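ZmpA Glycopeptidase (Clostridium perfringens, PDB 6XSX) is the M60 peptidase module of a larger glycopeptidase, a metalloprotease that probably cleaves the protein backbone of glycosylated substrates. Local coordinates at residues Phe78-Ser83 / Thr114-Val119. Numbering follows the deposited sequence.
Sequences FKQMDS and TAKAGV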
loop_
_atom_site.group_PDB
_atom_site.type_symbol
_atom_site.label_atom_id
_atom_site.label_comp_id
_atom_site.label_asym_id
_atom_site.label_seq_id
_atom_site.Cartn_x
_atom_site.Cartn_y
_atom_site.Cartn_z
ATOM N N PHE A 78 1.535 -1.577 -26.620
ATOM C CA PHE A 78 0.117 -1.369 -26.856
ATOM C C PHE A 78 -0.636 -1.842 -25.617
ATOM O O PHE A 78 -0.401 -2.953 -25.132
ATOM C CB PHE A 78 -0.361 -2.115 -28.106
ATOM C CG PHE A 78 -1.862 -2.256 -28.252
ATOM C CD1 PHE A 78 -2.669 -1.157 -28.510
ATOM C CD2 PHE A 78 -2.476 -3.500 -28.145
ATOM C CE1 PHE A 78 -4.047 -1.287 -28.636
ATOM C CE2 PHE A 78 -3.853 -3.630 -28.268
ATOM C CZ PHE A 78 -4.640 -2.525 -28.519
ATOM N N LYS A 79 -1.532 -0.985 -25.116
ATOM C CA LYS A 79 -2.349 -1.327 -23.968
ATOM C C LYS A 79 -3.818 -1.187 -24.361
ATOM O O LYS A 79 -4.289 -0.076 -24.606
ATOM C CB LYS A 79 -1.936 -0.472 -22.758
ATOM C CG LYS A 79 -2.607 -0.820 -21.423
ATOM C CD LYS A 79 -3.872 -0.017 -21.181
ATOM C CE LYS A 79 -4.524 -0.248 -19.836
ATOM N NZ LYS A 79 -5.279 -1.525 -19.797
ATOM N N GLN A 80 -4.510 -2.330 -24.434
ATOM C CA GLN A 80 -5.945 -2.395 -24.656
ATOM C C GLN A 80 -6.657 -1.932 -23.387
ATOM O O GLN A 80 -6.257 -2.301 -22.281
ATOM C CB GLN A 80 -6.339 -3.830 -25.009
ATOM C CG GLN A 80 -7.808 -4.168 -24.752
ATOM C CD GLN A 80 -8.764 -3.544 -25.741
ATOM O OE1 GLN A 80 -8.657 -3.752 -26.955
ATOM N NE2 GLN A 80 -9.725 -2.785 -25.226
ATOM N N MET A 81 -7.709 -1.120 -23.555
ATOM C CA MET A 81 -8.466 -0.577 -22.429
ATOM C C MET A 81 -9.353 -1.642 -21.786
ATOM O O MET A 81 -9.928 -2.477 -22.489
ATOM C CB MET A 81 -9.353 0.601 -22.864
ATOM C CG MET A 81 -8.578 1.893 -23.073
ATOM S SD MET A 81 -7.589 2.299 -21.611
ATOM C CE MET A 81 -8.852 2.943 -20.516
ATOM N N ASP A 82 -9.456 -1.580 -20.446
ATOM C CA ASP A 82 -10.501 -2.227 -19.660
ATOM C C ASP A 82 -10.539 -3.743 -19.861
ATOM O O ASP A 82 -11.617 -4.324 -20.024
ATOM C CB ASP A 82 -11.874 -1.621 -19.957
ATOM C CG ASP A 82 -12.827 -1.662 -18.773
ATOM O OD1 ASP A 82 -12.503 -2.335 -17.770
ATOM O OD2 ASP A 82 -13.890 -1.016 -18.871
ATOM N N SER A 83 -9.360 -4.376 -19.807
ATOM C CA SER A 83 -9.258 -5.822 -19.770
ATOM C C SER A 83 -9.413 -6.295 -18.326
ATOM O O SER A 83 -9.233 -5.511 -17.396
ATOM C CB SER A 83 -7.933 -6.255 -20.353
ATOM O OG SER A 83 -7.710 -7.636 -20.140
ATOM N N THR A 114 -16.504 -2.980 -24.882
ATOM C CA THR A 114 -15.281 -2.207 -25.030
ATOM C C THR A 114 -14.768 -2.365 -26.456
ATOM O O THR A 114 -14.663 -3.483 -26.955
ATOM C CB THR A 114 -14.202 -2.645 -24.031
ATOM O OG1 THR A 114 -14.837 -2.750 -22.757
ATOM C CG2 THR A 114 -13.027 -1.690 -23.955
ATOM N N ALA A 115 -14.436 -1.229 -27.083
ATOM C CA ALA A 115 -13.798 -1.202 -28.389
ATOM C C ALA A 115 -12.462 -1.944 -28.332
ATOM O O ALA A 115 -11.785 -1.941 -27.304
ATOM C CB ALA A 115 -13.612 0.233 -28.823
ATOM N N LYS A 116 -12.099 -2.595 -29.446
ATOM C CA LYS A 116 -10.787 -3.206 -29.574
ATOM C C LYS A 116 -9.816 -2.095 -29.955
ATOM O O LYS A 116 -9.683 -1.741 -31.127
ATOM C CB LYS A 116 -10.813 -4.350 -30.598
ATOM C CG LYS A 116 -11.809 -5.466 -30.316
ATOM C CD LYS A 116 -11.458 -6.288 -29.088
ATOM C CE LYS A 116 -12.147 -7.641 -29.063
ATOM N NZ LYS A 116 -11.389 -8.646 -29.852
ATOM N N ALA A 117 -9.198 -1.494 -28.935
ATOM C CA ALA A 117 -8.403 -0.295 -29.135
ATOM C C ALA A 117 -7.732 0.060 -27.816
ATOM O O ALA A 117 -8.137 -0.432 -26.760
ATOM C CB ALA A 117 -9.304 0.831 -29.597
ATOM N N GLY A 118 -6.731 0.943 -27.896
ATOM C CA GLY A 118 -6.024 1.408 -26.714
ATOM C C GLY A 118 -4.945 2.422 -27.075
ATOM O O GLY A 118 -5.079 3.142 -28.061
ATOM N N VAL A 119 -3.879 2.461 -26.264
ATOM C CA VAL A 119 -2.888 3.522 -26.316
ATOM C C VAL A 119 -1.488 2.908 -26.418
ATOM O O VAL A 119 -1.303 1.709 -26.186
ATOM C CB VAL A 119 -3.008 4.447 -25.086
ATOM C CG1 VAL A 119 -4.379 5.101 -24.980
ATOM C CG2 VAL A 119 -2.646 3.723 -23.800
#
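Two carbonyls grip the amide nitrogen of Q80: NE2 gives one N-H almost straight to A115 O at 3.0 Å and the other to a lone pair of M81 O at 2.8 Å. Both acceptors lie in the plane of the amide, which fixes its rotation. On its other corner OE1 takes the backbone N-H of A117 at 3.1 Å through a more bent bond (137°), with the donor tilted from the carbonyl plane. A glutamine suits this place because one flat group supplies two donors and an acceptor to backbone groups of both segments; the bend at chi2 (73°) brings that group back to 114-119, although its CB starts out away from it. Where the chains pair regularly, K79 and V119 exchange two backbone bonds, K79 N to V119 O at 2.9 Å being the straighter. M81 N adds a weak bond to A117 O. Glycine suits position 118 because its bare CA can lie 3.1 Å from K79 O, in a CA-H...O contact. Flat F78 turns its ring edge to the A117-G118 peptide, CE1 3.6 Å from G118 N. Branched T114 serves two neighbours, methyl CG2 near M81 O and OG1 bonded to R111 O. This is an antiparallel strand pair in the large mixed sheet of the M60 peptidase domain, its end extended into the loops by a side-chain amide that mimics backbone pairing.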